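Local coordinates for protein CsuC (Acinetobacter baumannii, PDB 6FJY) that binds the tip adhesin subunit CsuE in a pre-assembly complex and probably acts as a periplasmic chaperone for archaic Csu pili, by donor-strand complementation, at residues Phe3-Ile8 and Tyr116-Phe121; Ala31-Arg36 and Leu90-Leu95. All coordinates share one frame; numbering follows the deposited sequence.

Contact 1: residues Phe3-Ile8 and Tyr116-Phe121; sequences FLIWPI and YSIPLF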
loop_
_atom_site.group_PDB
_atom_site.type_symbol
_atom_site.label_atom_id
_atom_site.label_comp_id
_atom_site.label_asym_id
_atom_site.label_seq_id
_atom_site.Cartn_x
_atom_site.Cartn_y
_atom_site.Cartn_z
ATOM N N PHE A 3 0.968 -11.402 10.115
ATOM C CA PHE A 3 0.718 -9.973 10.091
ATOM C C PHE A 3 0.569 -9.477 8.658
ATOM O O PHE A 3 1.346 -9.839 7.772
ATOM C CB PHE A 3 1.858 -9.233 10.777
ATOM C CG PHE A 3 1.465 -7.926 11.341
ATOM C CD1 PHE A 3 0.439 -7.847 12.260
ATOM C CD2 PHE A 3 2.137 -6.771 10.976
ATOM C CE1 PHE A 3 0.069 -6.633 12.798
ATOM C CE2 PHE A 3 1.776 -5.551 11.510
ATOM C CZ PHE A 3 0.736 -5.482 12.423
ATOM N N LEU A 4 -0.420 -8.620 8.457
ATOM C CA LEU A 4 -0.701 -7.968 7.189
ATOM C C LEU A 4 -0.708 -6.461 7.411
ATOM O O LEU A 4 -1.476 -5.958 8.239
ATOM C CB LEU A 4 -2.040 -8.466 6.639
ATOM C CG LEU A 4 -2.692 -7.859 5.409
ATOM C CD1 LEU A 4 -3.412 -8.950 4.666
ATOM C CD2 LEU A 4 -3.673 -6.800 5.832
ATOM N N ILE A 5 0.170 -5.749 6.711
ATOM C CA ILE A 5 0.293 -4.302 6.841
ATOM C C ILE A 5 0.326 -3.690 5.442
ATOM O O ILE A 5 1.164 -4.062 4.614
ATOM C CB ILE A 5 1.532 -3.893 7.665
ATOM C CG1 ILE A 5 1.745 -2.386 7.586
ATOM C CG2 ILE A 5 2.770 -4.646 7.214
ATOM C CD1 ILE A 5 2.828 -1.904 8.497
ATOM N N TRP A 6 -0.598 -2.765 5.179
ATOM C CA TRP A 6 -0.734 -2.091 3.894
ATOM C C TRP A 6 -1.383 -0.737 4.124
ATOM O O TRP A 6 -2.156 -0.575 5.078
ATOM C CB TRP A 6 -1.588 -2.892 2.898
ATOM C CG TRP A 6 -3.002 -3.061 3.353
ATOM C CD1 TRP A 6 -3.444 -3.880 4.341
ATOM C CD2 TRP A 6 -4.162 -2.383 2.843
ATOM N NE1 TRP A 6 -4.806 -3.756 4.488
ATOM C CE2 TRP A 6 -5.271 -2.849 3.573
ATOM C CE3 TRP A 6 -4.366 -1.428 1.842
ATOM C CZ2 TRP A 6 -6.569 -2.411 3.326
ATOM C CZ3 TRP A 6 -5.659 -0.980 1.602
ATOM C CH2 TRP A 6 -6.745 -1.476 2.342
ATOM N N PRO A 7 -1.102 0.252 3.262
ATOM C CA PRO A 7 -0.129 0.103 2.167
ATOM C C PRO A 7 1.340 0.244 2.585
ATOM O O PRO A 7 1.657 0.912 3.571
ATOM C CB PRO A 7 -0.534 1.218 1.186
ATOM C CG PRO A 7 -1.172 2.261 2.033
ATOM C CD PRO A 7 -1.858 1.513 3.174
ATOM N N ILE A 8 2.225 -0.429 1.839
ATOM C CA ILE A 8 3.661 -0.334 2.089
ATOM C C ILE A 8 4.329 0.817 1.331
ATOM O O ILE A 8 5.534 1.044 1.514
ATOM C CB ILE A 8 4.336 -1.681 1.762
ATOM C CG1 ILE A 8 3.941 -2.145 0.373
ATOM C CG2 ILE A 8 3.941 -2.763 2.799
ATOM C CD1 ILE A 8 4.501 -3.509 0.037
ATOM N N TYR A 116 9.161 -3.864 9.893
ATOM C CA TYR A 116 8.848 -3.334 8.574
ATOM C C TYR A 116 9.399 -1.924 8.472
ATOM O O TYR A 116 9.050 -1.057 9.281
ATOM C CB TYR A 116 7.343 -3.324 8.310
ATOM C CG TYR A 116 6.741 -4.696 8.127
ATOM C CD1 TYR A 116 6.349 -5.459 9.221
ATOM C CD2 TYR A 116 6.530 -5.212 6.857
ATOM C CE1 TYR A 116 5.792 -6.718 9.051
ATOM C CE2 TYR A 116 5.975 -6.473 6.676
ATOM C CZ TYR A 116 5.609 -7.216 7.774
ATOM O OH TYR A 116 5.053 -8.457 7.602
ATOM N N SER A 117 10.282 -1.714 7.501
ATOM C CA SER A 117 10.759 -0.387 7.135
ATOM C C SER A 117 10.014 0.023 5.869
ATOM O O SER A 117 10.182 -0.585 4.806
ATOM C CB SER A 117 12.273 -0.370 6.930
ATOM O OG SER A 117 12.713 0.951 6.642
ATOM N N ILE A 118 9.157 1.029 5.994
ATOM C CA ILE A 118 8.193 1.380 4.966
ATOM C C ILE A 118 8.439 2.829 4.530
ATOM O O ILE A 118 8.496 3.716 5.383
ATOM C CB ILE A 118 6.748 1.194 5.451
ATOM C CG1 ILE A 118 6.403 -0.307 5.475
ATOM C CG2 ILE A 118 5.784 1.990 4.607
ATOM C CD1 ILE A 118 5.082 -0.611 6.158
ATOM N N PRO A 119 8.587 3.101 3.233
ATOM C CA PRO A 119 8.815 4.483 2.797
ATOM C C PRO A 119 7.531 5.294 2.863
ATOM O O PRO A 119 6.462 4.850 2.439
ATOM C CB PRO A 119 9.284 4.314 1.352
ATOM C CG PRO A 119 8.532 3.081 0.884
ATOM C CD PRO A 119 8.487 2.172 2.086
ATOM N N LEU A 120 7.658 6.512 3.365
ATOM C CA LEU A 120 6.525 7.403 3.551
ATOM C C LEU A 120 6.876 8.781 3.009
ATOM O O LEU A 120 7.950 9.312 3.313
ATOM C CB LEU A 120 6.169 7.486 5.028
ATOM C CG LEU A 120 5.068 8.479 5.361
ATOM C CD1 LEU A 120 3.709 8.041 4.752
ATOM C CD2 LEU A 120 4.996 8.640 6.841
ATOM N N PHE A 121 6.002 9.339 2.176
ATOM C CA PHE A 121 6.241 10.654 1.590
ATOM C C PHE A 121 5.072 11.589 1.841
ATOM O O PHE A 121 3.918 11.225 1.623
ATOM C CB PHE A 121 6.491 10.563 0.092
ATOM C CG PHE A 121 7.688 9.748 -0.256
ATOM C CD1 PHE A 121 8.951 10.289 -0.156
ATOM C CD2 PHE A 121 7.551 8.439 -0.701
ATOM C CE1 PHE A 121 10.078 9.540 -0.478
ATOM C CE2 PHE A 121 8.674 7.689 -1.016
ATOM C CZ PHE A 121 9.935 8.244 -0.912
#
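Ile5 sets its CG2 methyl over the face of the Tyr116 ring, 3.7 Å from CG2 to the ring centroid and only 10° off the normal, a centred CH-pi contact. The other branch of Ile5 serves a second partner. Its CG1 lies anti to the backbone N (chi1 171°), and CD1 meets Ile118 CD1 tip to tip at 3.5 Å. Ile118 CD1 also has Ile8 CG2 beside it, 4.1 Å away, with the two side chains crossing at about a right angle. Tyr116 CE1 comes to the edge of the Phe3 ring, 4.1 Å from Phe3 CD2. At the far end, Ile8 O packs against Ile118 CG2 and Pro119 CD, each 3.2 Å from it. No hydrogen bond joins the two segments. A cis peptide before Pro7 lies in the turn that carries the chain from strand 3-6 to Ile8. The strand axes run nearly parallel, 10.3 Å apart, so side chains fill the gap, as in the core of an Ig-like sandwich. Strand 3-6 pairs with strand 18-25, and strand 109-123 pairs with strand 85-95. At Tyr116 and Ser117 a strand of the other protein's chain pairs in parallel and extends the sheet.

Contact 2: residues Ala31-Arg36 and Leu90-Leu95; sequences AMVQIR and LIVDEL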
loop_
_atom_site.group_PDB
_atom_site.type_symbol
_atom_site.label_atom_id
_atom_site.label_comp_id
_atom_site.label_asym_id
_atom_site.label_seq_id
_atom_site.Cartn_x
_atom_site.Cartn_y
_atom_site.Cartn_z
ATOM N N ALA A 31 -0.493 -10.374 18.705
ATOM C CA ALA A 31 0.787 -9.735 18.430
ATOM C C ALA A 31 0.784 -8.319 18.989
ATOM O O ALA A 31 -0.264 -7.682 19.102
ATOM C CB ALA A 31 1.080 -9.693 16.929
ATOM N N MET A 32 1.964 -7.852 19.380
ATOM C CA MET A 32 2.174 -6.482 19.820
ATOM C C MET A 32 2.939 -5.741 18.738
ATOM O O MET A 32 3.891 -6.276 18.157
ATOM C CB MET A 32 2.950 -6.425 21.142
ATOM C CG MET A 32 3.090 -5.018 21.747
ATOM S SD MET A 32 1.613 -4.460 22.603
ATOM C CE MET A 32 1.261 -5.946 23.514
ATOM N N VAL A 33 2.527 -4.502 18.483
ATOM C CA VAL A 33 3.103 -3.679 17.429
ATOM C C VAL A 33 3.486 -2.321 17.994
ATOM O O VAL A 33 2.664 -1.647 18.622
ATOM C CB VAL A 33 2.113 -3.509 16.262
ATOM C CG1 VAL A 33 2.728 -2.693 15.170
ATOM C CG2 VAL A 33 1.689 -4.874 15.749
ATOM N N GLN A 34 4.716 -1.907 17.726
ATOM C CA GLN A 34 5.200 -0.562 17.989
ATOM C C GLN A 34 5.368 0.148 16.657
ATOM O O GLN A 34 5.785 -0.468 15.671
ATOM C CB GLN A 34 6.534 -0.570 18.735
ATOM C CG GLN A 34 7.037 0.826 19.091
ATOM C CD GLN A 34 8.512 0.856 19.459
ATOM O OE1 GLN A 34 9.225 -0.133 19.301
ATOM N NE2 GLN A 34 8.979 2.004 19.936
ATOM N N ILE A 35 4.992 1.422 16.621
ATOM C CA ILE A 35 5.019 2.236 15.413
ATOM C C ILE A 35 5.822 3.494 15.697
ATOM O O ILE A 35 5.554 4.194 16.676
ATOM C CB ILE A 35 3.598 2.600 14.949
ATOM C CG1 ILE A 35 2.768 1.331 14.732
ATOM C CG2 ILE A 35 3.649 3.363 13.661
ATOM C CD1 ILE A 35 1.934 0.928 15.943
ATOM N N ARG A 36 6.822 3.768 14.865
ATOM C CA ARG A 36 7.579 5.014 14.923
ATOM C C ARG A 36 7.741 5.575 13.514
ATOM O O ARG A 36 7.703 4.838 12.530
ATOM C CB ARG A 36 8.955 4.812 15.563
ATOM C CG ARG A 36 8.913 4.565 17.073
ATOM C CD ARG A 36 10.272 4.162 17.602
ATOM N NE ARG A 36 10.687 2.858 17.094
ATOM C CZ ARG A 36 11.886 2.323 17.301
ATOM N NH1 ARG A 36 12.799 2.986 18.000
ATOM N NH2 ARG A 36 12.178 1.130 16.803
ATOM N N LEU A 90 8.495 4.815 7.889
ATOM C CA LEU A 90 7.589 4.218 8.859
ATOM C C LEU A 90 8.211 2.911 9.339
ATOM O O LEU A 90 8.567 2.056 8.517
ATOM C CB LEU A 90 6.225 3.971 8.223
ATOM C CG LEU A 90 5.248 3.096 9.004
ATOM C CD1 LEU A 90 4.950 3.699 10.342
ATOM C CD2 LEU A 90 3.974 2.850 8.215
ATOM N N ILE A 91 8.373 2.768 10.658
ATOM C CA ILE A 91 8.979 1.579 11.253
ATOM C C ILE A 91 7.969 0.943 12.200
ATOM O O ILE A 91 7.636 1.517 13.248
ATOM C CB ILE A 91 10.281 1.890 12.001
ATOM C CG1 ILE A 91 11.306 2.576 11.100
ATOM C CG2 ILE A 91 10.867 0.588 12.532
ATOM C CD1 ILE A 91 11.790 1.714 9.983
ATOM N N VAL A 92 7.507 -0.255 11.862
ATOM C CA VAL A 92 6.609 -0.992 12.741
ATOM C C VAL A 92 7.232 -2.339 13.102
ATOM O O VAL A 92 7.665 -3.103 12.225
ATOM C CB VAL A 92 5.185 -1.130 12.163
ATOM C CG1 VAL A 92 5.039 -0.407 10.824
ATOM C CG2 VAL A 92 4.711 -2.566 12.152
ATOM N N ASP A 93 7.328 -2.586 14.404
ATOM C CA ASP A 93 7.950 -3.772 14.976
ATOM C C ASP A 93 6.854 -4.728 15.447
ATOM O O ASP A 93 6.034 -4.360 16.297
ATOM C CB ASP A 93 8.849 -3.358 16.136
ATOM C CG ASP A 93 10.125 -2.692 15.671
ATOM O OD1 ASP A 93 10.891 -3.350 14.946
ATOM O OD2 ASP A 93 10.357 -1.509 16.016
ATOM N N GLU A 94 6.847 -5.949 14.903
ATOM C CA GLU A 94 5.781 -6.929 15.122
ATOM C C GLU A 94 6.302 -8.070 15.987
ATOM O O GLU A 94 7.216 -8.795 15.580
ATOM C CB GLU A 94 5.255 -7.470 13.787
ATOM C CG GLU A 94 4.028 -8.404 13.873
ATOM C CD GLU A 94 4.397 -9.889 13.830
ATOM O OE1 GLU A 94 5.603 -10.211 13.785
ATOM O OE2 GLU A 94 3.482 -10.739 13.837
ATOM N N LEU A 95 5.697 -8.245 17.159
ATOM C CA LEU A 95 6.132 -9.247 18.135
ATOM C C LEU A 95 5.003 -10.234 18.409
ATOM O O LEU A 95 4.099 -9.938 19.212
ATOM C CB LEU A 95 6.591 -8.582 19.439
ATOM C CG LEU A 95 6.620 -7.042 19.568
ATOM C CD1 LEU A 95 6.811 -6.641 21.019
ATOM C CD2 LEU A 95 7.686 -6.346 18.681
HETATM O O HOH W 1 9.002 1.077 16.134
#
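Met32 and Leu95, Gln34 and Asp93, and Arg36 and Ile91 are the hydrogen-bonded pairs of two antiparallel strands whose axes approach to 4.6 Å at 165°. Six backbone bonds join them, two for each pair. Val33 with Glu94 and Ile35 with Val92 are the non-hydrogen-bonded pairs between.

Arg36 and Asp93 sit diagonally on the same face as Gln34. Arg36 bends at chi3 (-67°), which turns the guanidinium back along the strand. Its NH2 reaches Asp93 OD2 at 3.3 Å, a salt bridge with a weak, bent hydrogen bond. The guanidinium and carboxylate planes are 48° apart. A water lies in the guanidinium plane at its edge. It accepts from Arg36 NE at 2.6 Å and donates to Asp93 OD2 at 2.9 Å, with Ile91 O as a further acceptor. The water thus bridges the ion pair to the backbone. Gln34 runs alongside Asp93, pointing the same way. Farther along this face, Leu95 CD1 meets Met32 CB at 3.9 Å.

The other face is largely apolar. Val33 CG1 touches Val92 CG2 at 3.6 Å. Ile35 CG2 meets Leu90 CD1, also at 3.6 Å, the two side chains lying side by side. Glu94 turns its carboxylate toward Ala31, with OE2 4.1 Å from Ala31 CB.

The two strands are hydrogen-bonded neighbours in a sheet of the PapD-like N-terminal domain. Strand 31-41 is flanked by strand 55-64, and strand 85-95 by strand 109-123. Phe3 and Ile5 of strand 3-6, with Leu72 of strand 69-76, pack on the apolar face.

Contact 1 joins strands across the sandwich, whereas contact 2 joins neighbours within one sheet. Their centres lie 11 Å apart. Probable backbone hydrogen bonds link them: Ile118 O to Leu90 N at 2.7 Å and Tyr116 N to Val92 O at 2.9 Å. Strand 109-123 is therefore the next strand beyond 85-95. Side chains from 3-8 close the core against contact 2, with Phe3 CZ 3.5 Å from Val33 CG2 and Ile5 CD1 3.5 Å from Val92 CG1. Contact 1 lies at the interface with the other protein chain of the assembly, where the sheet continues. No other protein chain of the assembly touches contact 2, whose strands 85-95 and 31-41 are the next two in the sheet after strand 109-123.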